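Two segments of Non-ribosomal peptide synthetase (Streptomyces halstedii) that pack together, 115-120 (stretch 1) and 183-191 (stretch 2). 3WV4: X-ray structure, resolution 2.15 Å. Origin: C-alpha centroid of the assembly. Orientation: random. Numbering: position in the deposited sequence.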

# COMPACT_ATOMS: atom_id res chain seq x y z
N ALA A 115 0.31 -2.26 -15.45
CA ALA A 115 1.37 -3.27 -15.30
C ALA A 115 0.87 -4.57 -14.74
O ALA A 115 1.26 -5.66 -15.19
CB ALA A 115 2.46 -2.74 -14.45
N CYS A 116 0.00 -4.50 -13.76
CA CYS A 116 -0.57 -5.73 -13.20
C CYS A 116 -1.33 -6.56 -14.27
O CYS A 116 -1.22 -7.83 -14.30
CB CYS A 116 -1.51 -5.39 -12.05
SG CYS A 116 -0.64 -4.96 -10.52
N ARG A 117 -2.10 -5.85 -15.13
CA ARG A 117 -2.93 -6.46 -16.18
C ARG A 117 -2.08 -7.19 -17.22
O ARG A 117 -2.64 -7.92 -18.05
CB ARG A 117 -3.71 -5.41 -16.95
CG ARG A 117 -4.87 -4.79 -16.21
CD ARG A 117 -5.53 -3.72 -17.06
NE ARG A 117 -6.40 -4.36 -18.04
CZ ARG A 117 -6.14 -4.50 -19.34
NH1 ARG A 117 -5.02 -4.00 -19.91
NH2 ARG A 117 -7.04 -5.14 -20.09
N ARG A 118 -0.77 -6.94 -17.23
CA ARG A 118 0.15 -7.64 -18.10
C ARG A 118 1.08 -8.56 -17.38
O ARG A 118 2.05 -9.03 -17.96
CB ARG A 118 0.95 -6.62 -18.97
CG ARG A 118 0.05 -5.92 -19.97
CD ARG A 118 -0.47 -6.92 -21.01
NE ARG A 118 -1.43 -6.35 -21.98
CZ ARG A 118 -2.75 -6.50 -21.93
NH1 ARG A 118 -3.35 -7.14 -20.93
NH2 ARG A 118 -3.49 -5.95 -22.87
N GLY A 119 0.83 -8.80 -16.10
CA GLY A 119 1.78 -9.58 -15.29
C GLY A 119 3.13 -8.94 -15.14
O GLY A 119 4.10 -9.61 -14.79
N VAL A 120 3.22 -7.65 -15.40
CA VAL A 120 4.51 -6.93 -15.24
C VAL A 120 4.60 -6.50 -13.77
O VAL A 120 3.59 -6.19 -13.10
CB VAL A 120 4.54 -5.72 -16.22
CG1 VAL A 120 5.66 -4.72 -15.96
CG2 VAL A 120 4.64 -6.25 -17.62
N ALA A 183 -6.97 1.06 -27.15
CA ALA A 183 -5.96 -0.03 -27.04
C ALA A 183 -5.89 -0.66 -25.64
O ALA A 183 -6.14 -0.00 -24.64
CB ALA A 183 -4.58 0.47 -27.43
N GLY A 184 -5.60 -1.96 -25.61
CA GLY A 184 -5.12 -2.61 -24.42
C GLY A 184 -6.20 -3.32 -23.64
O GLY A 184 -5.94 -3.75 -22.53
N ALA A 185 -7.42 -3.38 -24.18
CA ALA A 185 -8.56 -3.99 -23.47
C ALA A 185 -8.43 -5.48 -23.33
O ALA A 185 -9.00 -6.05 -22.43
CB ALA A 185 -9.91 -3.66 -24.15
N GLU A 186 -7.73 -6.07 -24.27
CA GLU A 186 -7.29 -7.46 -24.25
C GLU A 186 -6.76 -7.87 -22.85
O GLU A 186 -5.98 -7.15 -22.23
CB GLU A 186 -6.20 -7.64 -25.37
CG GLU A 186 -5.57 -6.31 -25.88
CD GLU A 186 -4.10 -6.35 -26.31
OE1 GLU A 186 -3.54 -7.46 -26.42
OE2 GLU A 186 -3.48 -5.26 -26.56
N ALA A 187 -7.24 -9.00 -22.33
CA ALA A 187 -6.62 -9.65 -21.17
C ALA A 187 -5.45 -10.46 -21.66
O ALA A 187 -5.27 -10.66 -22.85
CB ALA A 187 -7.60 -10.55 -20.46
N VAL A 188 -4.64 -10.93 -20.72
CA VAL A 188 -3.50 -11.75 -21.02
C VAL A 188 -3.42 -12.65 -19.82
O VAL A 188 -3.94 -12.29 -18.78
CB VAL A 188 -2.27 -10.84 -21.14
CG1 VAL A 188 -1.18 -11.19 -20.13
CG2 VAL A 188 -1.77 -10.76 -22.56
N GLU A 189 -2.75 -13.79 -19.96
CA GLU A 189 -2.55 -14.74 -18.88
C GLU A 189 -1.70 -14.15 -17.76
O GLU A 189 -0.57 -13.79 -17.97
CB GLU A 189 -1.86 -16.01 -19.46
CG GLU A 189 -1.37 -17.06 -18.44
CD GLU A 189 -2.40 -18.13 -18.08
OE1 GLU A 189 -3.62 -17.89 -18.23
OE2 GLU A 189 -1.98 -19.22 -17.63
N VAL A 190 -2.28 -14.05 -16.57
CA VAL A 190 -1.53 -13.71 -15.36
C VAL A 190 -1.95 -14.65 -14.25
O VAL A 190 -3.15 -14.85 -14.05
CB VAL A 190 -1.84 -12.28 -14.91
CG1 VAL A 190 -1.09 -11.93 -13.62
CG2 VAL A 190 -1.51 -11.31 -16.03
N SER A 191 -1.00 -15.24 -13.56
CA SER A 191 -1.34 -16.21 -12.51
C SER A 191 -1.46 -15.47 -11.20
O SER A 191 -0.74 -14.50 -10.97
CB SER A 191 -0.25 -17.28 -12.38
OG SER A 191 -0.43 -18.00 -11.18
O HOH W 1 -4.77 -9.51 -18.10

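Stretch 1 begins in a helix and contains a type I beta turn from Cys116 to Gly119, closed by Gly119 N donating to Cys116 O at 2.9 Å. Ala115 O accepts from both Arg118 N (3.1 Å) and Val120 N (2.8 Å), so the turn is tied back to Ala115, just before it. Stretch 2 has no regular secondary structure. The two backbones draw together from Arg117 to Gly119: the CA–CA distance is 7.0 Å for Arg117 and Ala187, 6.2 Å for Arg118 and Val188, and 5.3 Å for Gly119 and Val190. No direct backbone-to-backbone hydrogen bond joins them. Instead, water 1 donates to Arg117 O (2.7 Å) and accepts from Val188 N (3.0 Å), bridging the two main chains.

Most of the polar contact comes from two arginines reading backbone carbonyls. The CA-to-CB bond of Arg117 points sideways and that of Arg118 points away, yet the ends of both side chains come nearer to stretch 2. Arg117 does so with chi angles m, t, p and Arg118 with m, m, t. Arg117 NH1 donates to Gly184 O at 2.8 Å with an N-H...O angle of 134°; this oxygen lies at the guanidinium edge, near its plane. Arg117 NH2 adds weak bonds to the same Gly184 O (3.0 Å, 127°) and to Glu186 O (3.1 Å, 129°). Arg118 holds Glu186 O from both terminal nitrogens, NH1 at 2.9 Å (140°) and NH2 at 2.8 Å (145°), again at the edge. Glu186 O is therefore shared by both arginines. Arg118 NH1 also donates to Arg117 O (3.1 Å, 147°), which links the side chain to the backbone of its own turn. Charge adds a long salt bridge, Arg118 NH2 to Glu186 OE2 at 3.8 Å.

The apolar contact lies toward the other end. Val188 and Val190 both direct CA-to-CB toward stretch 1. Val188 CG2 sits over one face of the Arg118 guanidinium, where a methyl group can pack without competing for the in-plane donors. Buried Val190, with chi1 at 178°, places CG2 3.4 Å from Gly119 N and 3.9 Å from Cys116 O, packing against the turn itself. An ideal CB on Gly119 would lie a tight 3.5 Å from Val190 CG2, and the positive phi of 62° independently favours glycine. Gly184 likewise has positive phi, 97°.

The contact buries 351 Å² in total; Arg118 has the largest covered area, 93 Å², followed by Arg117 with 65 Å² and Val190 with 50 Å².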